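Side-chain contacts in protein TASOR (Homo sapiens, PDB 6TL1), which serves, through domains that include this pseudo-PARP domain, in the HUSH complex, which maintains epigenetic silencing of H3K9me3-rich loci: residues I20-Y25 with T29-F34; V107-Y112 with V130-M135; A113-A118 with T169-Y174. One frame throughout, in Å; residues are numbered along the deposited sequence.

Contact 1 (I20-Y25 with T29-F34); sequences ILHSSY and TSVTNF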
ATOM      1  N   ILE A  20     -10.237  -5.899   6.927  1.00 38.12           N
ATOM      2  CA  ILE A  20      -8.951  -5.226   6.747  1.00 38.41           C
ATOM      3  C   ILE A  20      -9.183  -3.763   6.389  1.00 36.59           C
ATOM      4  O   ILE A  20      -8.562  -2.858   6.961  1.00 39.17           O
ATOM      5  CB  ILE A  20      -8.124  -5.943   5.666  1.00 37.65           C
ATOM      6  CG1 ILE A  20      -7.794  -7.383   6.097  1.00 34.89           C
ATOM      7  CG2 ILE A  20      -6.831  -5.162   5.369  1.00 38.48           C
ATOM      8  CD1 ILE A  20      -7.314  -8.215   4.950  1.00 38.74           C
ATOM      9  N   LEU A  21     -10.132  -3.502   5.490  1.00 36.93           N
ATOM     10  CA  LEU A  21     -10.433  -2.117   5.126  1.00 39.18           C
ATOM     11  C   LEU A  21     -11.039  -1.347   6.296  1.00 40.99           C
ATOM     12  O   LEU A  21     -10.576  -0.248   6.627  1.00 39.55           O
ATOM     13  CB  LEU A  21     -11.375  -2.088   3.926  1.00 36.97           C
ATOM     14  CG  LEU A  21     -10.801  -2.704   2.641  1.00 38.09           C
ATOM     15  CD1 LEU A  21     -11.920  -3.141   1.733  1.00 36.68           C
ATOM     16  CD2 LEU A  21      -9.885  -1.735   1.920  1.00 41.09           C
ATOM     17  N   HIS A  22     -12.060  -1.918   6.952  1.00 40.67           N
ATOM     18  CA  HIS A  22     -12.740  -1.218   8.044  1.00 39.12           C
ATOM     19  C   HIS A  22     -11.801  -0.902   9.195  1.00 41.29           C
ATOM     20  O   HIS A  22     -12.002   0.085   9.906  1.00 40.89           O
ATOM     21  CB  HIS A  22     -13.920  -2.049   8.569  1.00 37.97           C
ATOM     22  CG  HIS A  22     -15.110  -2.036   7.671  1.00 39.72           C
ATOM     23  ND1 HIS A  22     -16.211  -2.840   7.885  1.00 40.59           N
ATOM     24  CD2 HIS A  22     -15.383  -1.306   6.563  1.00 43.92           C
ATOM     25  CE1 HIS A  22     -17.112  -2.605   6.946  1.00 45.01           C
ATOM     26  NE2 HIS A  22     -16.634  -1.680   6.132  1.00 47.85           N
ATOM     27  N   SER A  23     -10.818  -1.750   9.441  1.00 42.37           N
ATOM     28  CA  SER A  23      -9.899  -1.494  10.538  1.00 42.85           C
ATOM     29  C   SER A  23      -8.760  -0.548  10.152  1.00 41.24           C
ATOM     30  O   SER A  23      -7.917  -0.243  10.999  1.00 39.28           O
ATOM     31  CB  SER A  23      -9.350  -2.820  11.059  1.00 45.31           C
ATOM     32  OG  SER A  23      -8.517  -3.409  10.087  1.00 48.24           O
ATOM     33  N   SER A  24      -8.702  -0.092   8.898  1.00 39.46           N
ATOM     34  CA  SER A  24      -7.559   0.665   8.393  1.00 41.46           C
ATOM     35  C   SER A  24      -7.941   2.077   7.950  1.00 41.59           C
ATOM     36  O   SER A  24      -7.216   2.699   7.166  1.00 43.39           O
ATOM     37  CB  SER A  24      -6.909  -0.088   7.234  1.00 40.24           C
ATOM     38  OG  SER A  24      -6.642  -1.438   7.598  1.00 41.41           O
ATOM     39  N   TYR A  25      -9.055   2.595   8.437  1.00 41.79           N
ATOM     40  CA  TYR A  25      -9.475   3.944   8.101  1.00 44.06           C
ATOM     41  C   TYR A  25      -8.718   4.970   8.927  1.00 43.86           C
ATOM     42  O   TYR A  25      -8.355   4.734  10.086  1.00 44.21           O
ATOM     43  CB  TYR A  25     -10.977   4.127   8.348  1.00 40.65           C
ATOM     44  CG  TYR A  25     -11.885   3.385   7.389  1.00 37.63           C
ATOM     45  CD1 TYR A  25     -11.514   3.180   6.069  1.00 37.98           C
ATOM     46  CD2 TYR A  25     -13.125   2.890   7.812  1.00 38.53           C
ATOM     47  CE1 TYR A  25     -12.345   2.506   5.191  1.00 37.15           C
ATOM     48  CE2 TYR A  25     -13.963   2.217   6.943  1.00 35.69           C
ATOM     49  CZ  TYR A  25     -13.560   2.022   5.637  1.00 36.77           C
ATOM     50  OH  TYR A  25     -14.380   1.354   4.768  1.00 37.48           O
ATOM     51  N   THR A  29     -15.351   6.258  10.984  1.00 42.22           N
ATOM     52  CA  THR A  29     -16.709   6.496  10.499  1.00 45.29           C
ATOM     53  C   THR A  29     -16.824   6.481   8.980  1.00 48.90           C
ATOM     54  O   THR A  29     -17.946   6.588   8.467  1.00 50.88           O
ATOM     55  CB  THR A  29     -17.262   7.818  11.046  1.00 50.37           C
ATOM     56  OG1 THR A  29     -16.334   8.884  10.792  1.00 55.80           O
ATOM     57  CG2 THR A  29     -17.528   7.690  12.533  1.00 46.83           C
ATOM     58  N   SER A  30     -15.707   6.366   8.249  1.00 42.63           N
ATOM     59  CA  SER A  30     -15.775   6.139   6.814  1.00 40.46           C
ATOM     60  C   SER A  30     -16.506   4.841   6.491  1.00 41.04           C
ATOM     61  O   SER A  30     -16.762   4.561   5.315  1.00 38.23           O
ATOM     62  CB  SER A  30     -14.364   6.073   6.201  1.00 41.32           C
ATOM     63  OG  SER A  30     -13.698   7.333   6.237  1.00 41.64           O
ATOM     64  N   VAL A  31     -16.815   4.030   7.508  1.00 41.69           N
ATOM     65  CA  VAL A  31     -17.552   2.788   7.304  1.00 45.57           C
ATOM     66  C   VAL A  31     -18.926   3.051   6.701  1.00 46.88           C
ATOM     67  O   VAL A  31     -19.478   2.187   6.013  1.00 46.34           O
ATOM     68  CB  VAL A  31     -17.651   2.012   8.637  1.00 52.61           C
ATOM     69  CG1 VAL A  31     -18.553   2.744   9.631  1.00 51.58           C
ATOM     70  CG2 VAL A  31     -18.170   0.603   8.395  1.00 56.17           C
ATOM     71  N   THR A  32     -19.500   4.240   6.925  1.00 45.04           N
ATOM     72  CA  THR A  32     -20.800   4.547   6.335  1.00 44.92           C
ATOM     73  C   THR A  32     -20.700   4.992   4.888  1.00 46.15           C
ATOM     74  O   THR A  32     -21.690   4.903   4.157  1.00 46.61           O
ATOM     75  CB  THR A  32     -21.523   5.635   7.133  1.00 48.23           C
ATOM     76  OG1 THR A  32     -20.923   6.912   6.866  1.00 49.51           O
ATOM     77  CG2 THR A  32     -21.429   5.339   8.598  1.00 46.36           C
ATOM     78  N   ASN A  33     -19.526   5.432   4.444  1.00 39.36           N
ATOM     79  CA  ASN A  33     -19.393   5.988   3.106  1.00 40.14           C
ATOM     80  C   ASN A  33     -18.960   4.984   2.050  1.00 39.58           C
ATOM     81  O   ASN A  33     -19.232   5.204   0.866  1.00 44.77           O
ATOM     82  CB  ASN A  33     -18.387   7.153   3.128  1.00 41.92           C
ATOM     83  CG  ASN A  33     -18.698   8.166   4.219  1.00 47.52           C
ATOM     84  OD1 ASN A  33     -19.791   8.707   4.255  1.00 51.28           O
ATOM     85  ND2 ASN A  33     -17.771   8.376   5.133  1.00 49.68           N
ATOM     86  N   PHE A  34     -18.349   3.874   2.435  1.00 39.30           N
ATOM     87  CA  PHE A  34     -17.905   2.873   1.474  1.00 35.16           C
ATOM     88  C   PHE A  34     -18.823   1.664   1.506  1.00 38.71           C
ATOM     89  O   PHE A  34     -19.082   1.104   2.574  1.00 40.17           O
ATOM     90  CB  PHE A  34     -16.465   2.462   1.755  1.00 34.91           C
ATOM     91  CG  PHE A  34     -15.472   3.537   1.408  1.00 39.76           C
ATOM     92  CD1 PHE A  34     -15.006   3.661   0.112  1.00 42.31           C
ATOM     93  CD2 PHE A  34     -15.022   4.431   2.373  1.00 42.21           C
ATOM     94  CE1 PHE A  34     -14.099   4.662  -0.227  1.00 41.47           C
ATOM     95  CE2 PHE A  34     -14.113   5.425   2.046  1.00 40.95           C
ATOM     96  CZ  PHE A  34     -13.660   5.543   0.749  1.00 41.02           C
TER
HETATM   97  O   HOH W   1     -18.127  -0.274   4.606  1.00 55.01           O
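A single water joins His22 to the backbone of Val31 and Phe34. It lies 2.6 Å from His22 NE2, and it donates to Val31 O at 3.1 Å and to Phe34 O at 2.6 Å. The bridge ties the last turn of helix 12-22 to the loop that leads into strand 34-42, a helix-loop-strand connection at the margin of the pseudo-PARP domain. Beside the water the same two residues also meet directly. Val31 CG2 sits over one face of the imidazole, 3.7 Å from the ring centroid and 15° off its normal, in a CH-pi contact. The methyl is brought there because CG2 stands anti to the backbone N of Val31, with chi1 at 69° for CG1.

The ring of Tyr25 lies between the two segments. Ser30 CB lies almost exactly over the middle of the phenol ring, 3.8 Å from its centroid, while Leu21 O approaches the opposite face nearer the rim. The ring is therefore sandwiched between a methylene and a carbonyl oxygen, and its CE2 corner comes within 3.4 Å of Val31 N. The hydroxyl of Tyr25 reaches the edge of the His22 ring, in its plane, and is hydrogen-bonded to Tyr36 OH on strand 34-42. Ser30 turns its own hydroxyl away to Asp114 OD2 and Glu27 O, while its CB lies over the aromatic face. Phe34, at the start of the strand, slides past Tyr25 in the opposite direction, and its ring packs edge-to-face with Phe207. The two aromatic side chains meet where Tyr25 OH lies 3.8 Å from Phe34 CB.

Contact 2 (V107-Y112 with V130-M135); sequences VYLSRY and VIFKIM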
ATOM      1  N   VAL A 107       7.954   2.608  -4.664  1.00 39.77           N
ATOM      2  CA  VAL A 107       6.524   2.493  -4.906  1.00 39.70           C
ATOM      3  C   VAL A 107       5.787   3.049  -3.698  1.00 36.29           C
ATOM      4  O   VAL A 107       6.201   2.842  -2.553  1.00 38.09           O
ATOM      5  CB  VAL A 107       6.116   1.036  -5.219  1.00 40.68           C
ATOM      6  CG1 VAL A 107       6.989   0.494  -6.372  1.00 41.31           C
ATOM      7  CG2 VAL A 107       6.231   0.137  -3.992  1.00 37.13           C
ATOM      8  N   TYR A 108       4.708   3.775  -3.957  1.00 33.38           N
ATOM      9  CA  TYR A 108       3.943   4.450  -2.916  1.00 38.10           C
ATOM     10  C   TYR A 108       2.635   3.704  -2.659  1.00 34.80           C
ATOM     11  O   TYR A 108       1.904   3.395  -3.601  1.00 35.85           O
ATOM     12  CB  TYR A 108       3.644   5.890  -3.329  1.00 37.33           C
ATOM     13  CG  TYR A 108       4.768   6.878  -3.123  1.00 38.74           C
ATOM     14  CD1 TYR A 108       4.899   7.547  -1.915  1.00 34.94           C
ATOM     15  CD2 TYR A 108       5.666   7.178  -4.145  1.00 39.57           C
ATOM     16  CE1 TYR A 108       5.890   8.452  -1.710  1.00 32.50           C
ATOM     17  CE2 TYR A 108       6.675   8.107  -3.950  1.00 40.99           C
ATOM     18  CZ  TYR A 108       6.780   8.738  -2.728  1.00 39.37           C
ATOM     19  OH  TYR A 108       7.759   9.674  -2.487  1.00 38.18           O
ATOM     20  N   LEU A 109       2.335   3.435  -1.393  1.00 35.04           N
ATOM     21  CA  LEU A 109       1.067   2.825  -0.998  1.00 35.86           C
ATOM     22  C   LEU A 109       0.417   3.652   0.106  1.00 34.83           C
ATOM     23  O   LEU A 109       1.109   4.203   0.960  1.00 33.41           O
ATOM     24  CB  LEU A 109       1.267   1.364  -0.509  1.00 33.70           C
ATOM     25  CG  LEU A 109       1.829   0.355  -1.517  1.00 33.07           C
ATOM     26  CD1 LEU A 109       2.038  -0.998  -0.897  1.00 28.70           C
ATOM     27  CD2 LEU A 109       0.822   0.209  -2.646  1.00 31.37           C
ATOM     28  N   SER A 110      -0.923   3.721   0.094  1.00 33.81           N
ATOM     29  CA  SER A 110      -1.656   4.438   1.138  1.00 37.26           C
ATOM     30  C   SER A 110      -1.672   3.631   2.426  1.00 35.31           C
ATOM     31  O   SER A 110      -1.884   2.415   2.417  1.00 35.47           O
ATOM     32  CB  SER A 110      -3.109   4.709   0.730  1.00 38.56           C
ATOM     33  OG  SER A 110      -3.239   5.740  -0.218  1.00 38.36           O
ATOM     34  N   ARG A 111      -1.448   4.322   3.538  1.00 32.44           N
ATOM     35  CA  ARG A 111      -1.584   3.721   4.861  1.00 36.20           C
ATOM     36  C   ARG A 111      -3.050   3.494   5.225  1.00 36.10           C
ATOM     37  O   ARG A 111      -3.369   2.574   5.991  1.00 36.05           O
ATOM     38  CB  ARG A 111      -0.918   4.630   5.899  1.00 37.66           C
ATOM     39  CG  ARG A 111      -1.203   4.314   7.353  1.00 44.72           C
ATOM     40  CD  ARG A 111      -0.175   4.952   8.281  1.00 48.61           C
ATOM     41  NE  ARG A 111      -0.596   4.882   9.682  1.00 52.62           N
ATOM     42  CZ  ARG A 111      -0.127   5.661  10.657  1.00 51.05           C
ATOM     43  NH1 ARG A 111       0.785   6.586  10.395  1.00 49.69           N
ATOM     44  NH2 ARG A 111      -0.575   5.517  11.900  1.00 47.66           N
ATOM     45  N   TYR A 112      -3.943   4.337   4.722  1.00 34.35           N
ATOM     46  CA  TYR A 112      -5.330   4.382   5.162  1.00 36.04           C
ATOM     47  C   TYR A 112      -6.260   4.048   4.007  1.00 36.25           C
ATOM     48  O   TYR A 112      -6.101   4.577   2.903  1.00 37.22           O
ATOM     49  CB  TYR A 112      -5.679   5.757   5.732  1.00 34.50           C
ATOM     50  CG  TYR A 112      -4.938   6.116   6.998  1.00 33.38           C
ATOM     51  CD1 TYR A 112      -5.206   5.449   8.177  1.00 37.66           C
ATOM     52  CD2 TYR A 112      -3.971   7.129   7.015  1.00 37.63           C
ATOM     53  CE1 TYR A 112      -4.557   5.765   9.345  1.00 40.51           C
ATOM     54  CE2 TYR A 112      -3.299   7.453   8.195  1.00 36.00           C
ATOM     55  CZ  TYR A 112      -3.613   6.760   9.358  1.00 37.74           C
ATOM     56  OH  TYR A 112      -2.994   7.033  10.547  1.00 39.90           O
ATOM     57  N   VAL A 130      -6.737  -2.264  -4.538  1.00 40.90           N
ATOM     58  CA  VAL A 130      -5.878  -3.423  -4.302  1.00 39.37           C
ATOM     59  C   VAL A 130      -5.340  -3.340  -2.884  1.00 36.06           C
ATOM     60  O   VAL A 130      -4.881  -2.282  -2.436  1.00 35.03           O
ATOM     61  CB  VAL A 130      -4.736  -3.507  -5.332  1.00 39.69           C
ATOM     62  CG1 VAL A 130      -3.802  -4.711  -5.034  1.00 33.48           C
ATOM     63  CG2 VAL A 130      -5.298  -3.715  -6.724  1.00 38.22           C
ATOM     64  N   ILE A 131      -5.491  -4.431  -2.145  1.00 35.53           N
ATOM     65  CA  ILE A 131      -4.933  -4.573  -0.811  1.00 31.80           C
ATOM     66  C   ILE A 131      -3.637  -5.358  -0.943  1.00 34.87           C
ATOM     67  O   ILE A 131      -3.638  -6.502  -1.422  1.00 31.95           O
ATOM     68  CB  ILE A 131      -5.910  -5.280   0.139  1.00 30.61           C
ATOM     69  CG1 ILE A 131      -7.205  -4.464   0.300  1.00 34.45           C
ATOM     70  CG2 ILE A 131      -5.222  -5.604   1.470  1.00 30.44           C
ATOM     71  CD1 ILE A 131      -8.252  -5.142   1.181  1.00 32.67           C
ATOM     72  N   PHE A 132      -2.535  -4.741  -0.525  1.00 32.82           N
ATOM     73  CA  PHE A 132      -1.227  -5.380  -0.526  1.00 34.54           C
ATOM     74  C   PHE A 132      -0.878  -5.837   0.873  1.00 35.65           C
ATOM     75  O   PHE A 132      -1.108  -5.111   1.844  1.00 36.90           O
ATOM     76  CB  PHE A 132      -0.135  -4.421  -1.005  1.00 33.10           C
ATOM     77  CG  PHE A 132      -0.279  -4.008  -2.425  1.00 34.63           C
ATOM     78  CD1 PHE A 132      -1.019  -2.894  -2.762  1.00 35.00           C
ATOM     79  CD2 PHE A 132       0.326  -4.748  -3.435  1.00 36.86           C
ATOM     80  CE1 PHE A 132      -1.146  -2.509  -4.089  1.00 39.84           C
ATOM     81  CE2 PHE A 132       0.194  -4.381  -4.756  1.00 35.25           C
ATOM     82  CZ  PHE A 132      -0.553  -3.259  -5.087  1.00 35.64           C
ATOM     83  N   LYS A 133      -0.279  -7.017   0.976  1.00 35.55           N
ATOM     84  CA  LYS A 133       0.426  -7.335   2.200  1.00 34.44           C
ATOM     85  C   LYS A 133       1.844  -6.795   2.058  1.00 35.58           C
ATOM     86  O   LYS A 133       2.421  -6.798   0.967  1.00 39.83           O
ATOM     87  CB  LYS A 133       0.428  -8.835   2.503  1.00 35.93           C
ATOM     88  CG  LYS A 133       1.235  -9.716   1.580  1.00 46.21           C
ATOM     89  CD  LYS A 133       1.270 -11.142   2.150  1.00 46.78           C
ATOM     90  CE  LYS A 133       1.958 -12.144   1.219  1.00 49.69           C
ATOM     91  NZ  LYS A 133       1.808 -13.544   1.746  1.00 54.81           N
ATOM     92  N   ILE A 134       2.370  -6.254   3.155  1.00 36.84           N
ATOM     93  CA  ILE A 134       3.660  -5.583   3.156  1.00 35.84           C
ATOM     94  C   ILE A 134       4.406  -5.996   4.409  1.00 38.02           C
ATOM     95  O   ILE A 134       3.816  -6.458   5.388  1.00 40.42           O
ATOM     96  CB  ILE A 134       3.542  -4.040   3.116  1.00 35.54           C
ATOM     97  CG1 ILE A 134       2.700  -3.564   4.313  1.00 42.13           C
ATOM     98  CG2 ILE A 134       2.947  -3.602   1.798  1.00 28.01           C
ATOM     99  CD1 ILE A 134       2.563  -2.052   4.439  1.00 39.49           C
ATOM    100  N   MET A 135       5.720  -5.817   4.356  1.00 34.71           N
ATOM    101  CA  MET A 135       6.571  -5.829   5.539  1.00 36.43           C
ATOM    102  C   MET A 135       7.260  -4.483   5.611  1.00 40.75           C
ATOM    103  O   MET A 135       8.120  -4.170   4.774  1.00 38.21           O
ATOM    104  CB  MET A 135       7.583  -6.965   5.471  1.00 38.30           C
ATOM    105  CG  MET A 135       6.934  -8.332   5.549  1.00 50.80           C
ATOM    106  SD  MET A 135       8.174  -9.632   5.533  1.00 57.46           S
ATOM    107  CE  MET A 135       8.585  -9.576   3.799  1.00 55.13           C
TER
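Leu109 reaches from strand 107-110 at about a right angle to Phe132 of strand 126-134, and its two methyls divide the work. CD2 meets the CD1-CE1 bond of the phenyl ring obliquely, 3.6 Å from Phe132 CD1 and 3.7 Å from Phe132 CE1. This is apolar contact rather than a regular ring interaction. CD1 points instead to the next residue on the same side of the strand and lies 3.9 Å from Ile134 CG2. It also stays within 4.1 Å of Phe132 CD1, so this methyl alone touches both residues.

In the leucine CG is anti to its own carbonyl carbon, and chi2 of 177° stretches CD1 anti to CA, toward Ile134. There the geometry differs, since Leu109 and Ile134 run past each other in opposite directions. In the isoleucine CG1 stands between the backbone N and the carbonyl carbon (chi1 57°), which leaves the short branch, CG2, anti to the carbonyl carbon and toward Leu109 CD1. Within the second strand Val130 CG1 lies over one face of the Phe132 ring, toward its rim.

All three touching residues are buried, and only carbon atoms meet. The backbones do not pair here: Leu109 CA and Phe132 CA are 8.5 Å apart, and the gap is filled by side chains. Val199 on strand 199-209 packs against Leu109, Phe132 and Ile134 alike, and Ala73 of strand 71-77 also touches the leucine. The contact thus joins the outer strand of the four-stranded mixed sheet to the five-stranded antiparallel sheet, in the hydrophobic centre between the two beta-sheets that form the core of the ADP-ribosyltransferase (PARP) fold, kept in this pseudo-PARP domain.

Contact 3 (A113-A118 with T169-Y174); sequences ADLLQA and TSLLAY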
ATOM      1  N   ALA A 113      -7.243   3.187   4.275  1.00 33.94           N
ATOM      2  CA  ALA A 113      -8.137   2.717   3.224  1.00 37.07           C
ATOM      3  C   ALA A 113      -9.173   3.744   2.803  1.00 38.44           C
ATOM      4  O   ALA A 113      -9.845   3.518   1.790  1.00 37.59           O
ATOM      5  CB  ALA A 113      -8.855   1.444   3.676  1.00 37.89           C
ATOM      6  N   ASP A 114      -9.346   4.845   3.547  1.00 38.28           N
ATOM      7  CA  ASP A 114     -10.272   5.898   3.143  1.00 39.01           C
ATOM      8  C   ASP A 114      -9.558   7.128   2.589  1.00 42.73           C
ATOM      9  O   ASP A 114     -10.213   8.136   2.308  1.00 47.79           O
ATOM     10  CB  ASP A 114     -11.206   6.297   4.303  1.00 39.16           C
ATOM     11  CG  ASP A 114     -10.463   6.644   5.583  1.00 40.81           C
ATOM     12  OD1 ASP A 114      -9.233   6.412   5.666  1.00 40.76           O
ATOM     13  OD2 ASP A 114     -11.130   7.109   6.535  1.00 46.10           O
ATOM     14  N   LEU A 115      -8.235   7.044   2.374  1.00 40.41           N
ATOM     15  CA  LEU A 115      -7.401   8.147   1.878  1.00 38.16           C
ATOM     16  C   LEU A 115      -6.614   7.630   0.678  1.00 38.94           C
ATOM     17  O   LEU A 115      -5.434   7.289   0.798  1.00 36.16           O
ATOM     18  CB  LEU A 115      -6.482   8.658   2.981  1.00 37.46           C
ATOM     19  CG  LEU A 115      -5.716   9.956   2.722  1.00 44.81           C
ATOM     20  CD1 LEU A 115      -6.594  10.979   2.030  1.00 46.80           C
ATOM     21  CD2 LEU A 115      -5.198  10.507   4.047  1.00 42.86           C
ATOM     22  N   LEU A 116      -7.273   7.582  -0.481  1.00 39.25           N
ATOM     23  CA  LEU A 116      -6.736   6.927  -1.667  1.00 39.28           C
ATOM     24  C   LEU A 116      -6.371   7.875  -2.804  1.00 42.63           C
ATOM     25  O   LEU A 116      -5.953   7.406  -3.868  1.00 46.62           O
ATOM     26  CB  LEU A 116      -7.746   5.895  -2.177  1.00 39.07           C
ATOM     27  CG  LEU A 116      -8.217   4.910  -1.111  1.00 39.89           C
ATOM     28  CD1 LEU A 116      -9.494   4.201  -1.563  1.00 43.77           C
ATOM     29  CD2 LEU A 116      -7.108   3.923  -0.788  1.00 38.08           C
ATOM     30  N   GLN A 117      -6.492   9.182  -2.609  1.00 41.46           N
ATOM     31  CA  GLN A 117      -6.211  10.170  -3.646  1.00 42.21           C
ATOM     32  C   GLN A 117      -6.132  11.525  -2.959  1.00 44.15           C
ATOM     33  O   GLN A 117      -6.569  11.677  -1.815  1.00 41.34           O
ATOM     34  CB  GLN A 117      -7.273  10.148  -4.760  1.00 45.45           C
ATOM     35  CG  GLN A 117      -8.508  10.955  -4.442  1.00 49.22           C
ATOM     36  CD  GLN A 117      -9.598  10.881  -5.503  1.00 49.32           C
ATOM     37  OE1 GLN A 117      -9.480  10.166  -6.495  1.00 52.10           O
ATOM     38  NE2 GLN A 117     -10.656  11.662  -5.307  1.00 43.89           N
ATOM     39  N   ALA A 118      -5.549  12.502  -3.663  1.00 42.09           N
ATOM     40  CA  ALA A 118      -5.211  13.770  -3.027  1.00 45.59           C
ATOM     41  C   ALA A 118      -6.452  14.538  -2.601  1.00 49.58           C
ATOM     42  O   ALA A 118      -6.499  15.092  -1.498  1.00 58.29           O
ATOM     43  CB  ALA A 118      -4.360  14.616  -3.974  1.00 46.74           C
ATOM     44  N   THR A 169      -4.976  13.627  11.437  1.00 48.58           N
ATOM     45  CA  THR A 169      -6.182  13.000  11.967  1.00 51.11           C
ATOM     46  C   THR A 169      -7.403  13.180  11.079  1.00 52.31           C
ATOM     47  O   THR A 169      -8.428  12.533  11.330  1.00 53.67           O
ATOM     48  CB  THR A 169      -6.519  13.518  13.379  1.00 59.94           C
ATOM     49  OG1 THR A 169      -6.842  14.914  13.336  1.00 58.79           O
ATOM     50  CG2 THR A 169      -5.359  13.283  14.331  1.00 62.65           C
ATOM     51  N   SER A 170      -7.339  14.057  10.080  1.00 48.22           N
ATOM     52  CA  SER A 170      -8.480  14.390   9.243  1.00 47.75           C
ATOM     53  C   SER A 170      -8.173  14.104   7.781  1.00 42.26           C
ATOM     54  O   SER A 170      -7.089  14.434   7.286  1.00 37.62           O
ATOM     55  CB  SER A 170      -8.867  15.869   9.428  1.00 50.62           C
ATOM     56  OG  SER A 170      -9.842  16.272   8.484  1.00 51.52           O
ATOM     57  N   LEU A 171      -9.160  13.535   7.080  1.00 41.98           N
ATOM     58  CA  LEU A 171      -9.064  13.337   5.638  1.00 43.87           C
ATOM     59  C   LEU A 171      -8.883  14.646   4.873  1.00 45.17           C
ATOM     60  O   LEU A 171      -8.463  14.611   3.710  1.00 49.60           O
ATOM     61  CB  LEU A 171     -10.322  12.624   5.132  1.00 44.66           C
ATOM     62  CG  LEU A 171     -10.526  11.188   5.626  1.00 45.74           C
ATOM     63  CD1 LEU A 171     -11.895  10.655   5.207  1.00 45.00           C
ATOM     64  CD2 LEU A 171      -9.411  10.283   5.091  1.00 39.75           C
ATOM     65  N   LEU A 172      -9.183  15.789   5.490  1.00 49.52           N
ATOM     66  CA  LEU A 172      -9.106  17.095   4.840  1.00 52.10           C
ATOM     67  C   LEU A 172      -7.894  17.924   5.260  1.00 51.42           C
ATOM     68  O   LEU A 172      -7.733  19.044   4.772  1.00 54.39           O
ATOM     69  CB  LEU A 172     -10.394  17.898   5.088  1.00 52.02           C
ATOM     70  CG  LEU A 172     -11.634  17.189   4.553  1.00 51.84           C
ATOM     71  CD1 LEU A 172     -12.934  17.808   5.057  1.00 55.99           C
ATOM     72  CD2 LEU A 172     -11.591  17.120   3.032  1.00 52.75           C
ATOM     73  N   ALA A 173      -7.039  17.408   6.136  1.00 46.91           N
ATOM     74  CA  ALA A 173      -5.814  18.110   6.488  1.00 49.49           C
ATOM     75  C   ALA A 173      -4.922  18.289   5.257  1.00 44.08           C
ATOM     76  O   ALA A 173      -4.940  17.487   4.322  1.00 39.45           O
ATOM     77  CB  ALA A 173      -5.064  17.346   7.579  1.00 52.27           C
ATOM     78  N   TYR A 174      -4.146  19.366   5.261  1.00 48.49           N
ATOM     79  CA  TYR A 174      -3.287  19.687   4.126  1.00 47.76           C
ATOM     80  C   TYR A 174      -2.352  18.527   3.795  1.00 45.67           C
ATOM     81  O   TYR A 174      -1.566  18.093   4.640  1.00 48.49           O
ATOM     82  CB  TYR A 174      -2.464  20.926   4.447  1.00 49.52           C
ATOM     83  CG  TYR A 174      -1.657  21.441   3.283  1.00 46.81           C
ATOM     84  CD1 TYR A 174      -2.289  21.998   2.176  1.00 51.37           C
ATOM     85  CD2 TYR A 174      -0.270  21.337   3.269  1.00 45.89           C
ATOM     86  CE1 TYR A 174      -1.563  22.481   1.106  1.00 52.94           C
ATOM     87  CE2 TYR A 174       0.475  21.808   2.186  1.00 46.63           C
ATOM     88  CZ  TYR A 174      -0.182  22.374   1.109  1.00 49.48           C
ATOM     89  OH  TYR A 174       0.533  22.851   0.036  1.00 49.60           O
TER
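Leu171 lays its two methyls across Asp114, with the two side chains set obliquely to one another. CD2 does most of the touching: it lies 3.6 Å from the backbone oxygen Asp114 O and 3.8 Å from the carboxylate carbon, Asp114 CG. The other methyl, CD1, is 3.9 Å from Asp114 OD2. On the following residue, Leu115 CB faces the same CD2 at 4.0 Å, the one purely apolar pairing across the contact.

The leucine thus packs on a carboxylate whose polar needs are met by a different loop. The CB of Asp114 points across the approach to Leu171, but with CG between the backbone N and the carbonyl carbon (chi1 52°) the carboxylate end comes nearer. This buried group accepts bonds from Leu26 N at OD1 and, beside Ser30 OG, from Glu27 N at OD2. These several bonds fix the rotation of the carboxylate, and would probably favour its charged form. Glu27 OE2 in turn is bonded to Leu171 N, so the same loop reaches both partners.

Leu171 is the second residue of a turn held by two bonds. Leu172 N donates to Ser170 OG at 3.1 Å and 162°, and Ala173 N donates to Ser170 O at 3.2 Å. The arrangement is that of a type I beta turn from Ser170 to Ala173, begun by an ST turn at its serine.

In the fold
The three contacts lie 13 to 16 Å apart between centres. Contact 1 closes first along the chain, on helix 12-22 and the loop after it; contacts 2 and 3 follow and interleave, their segments alternating as 107-112, 113-118, 130-135 and 169-174. Contact 2 is at the middle of the domain, between its two sheets, whereas contacts 1 and 3 lie together on one side of it. Short polar links join them: Ser24 O is 2.9 Å from Ala113 N, and Ser110 OG lies at a similar distance from Leu115 O. The loop after strand 107-110 therefore connects the sheet core to the peripheral loops of this pseudo-PARP domain.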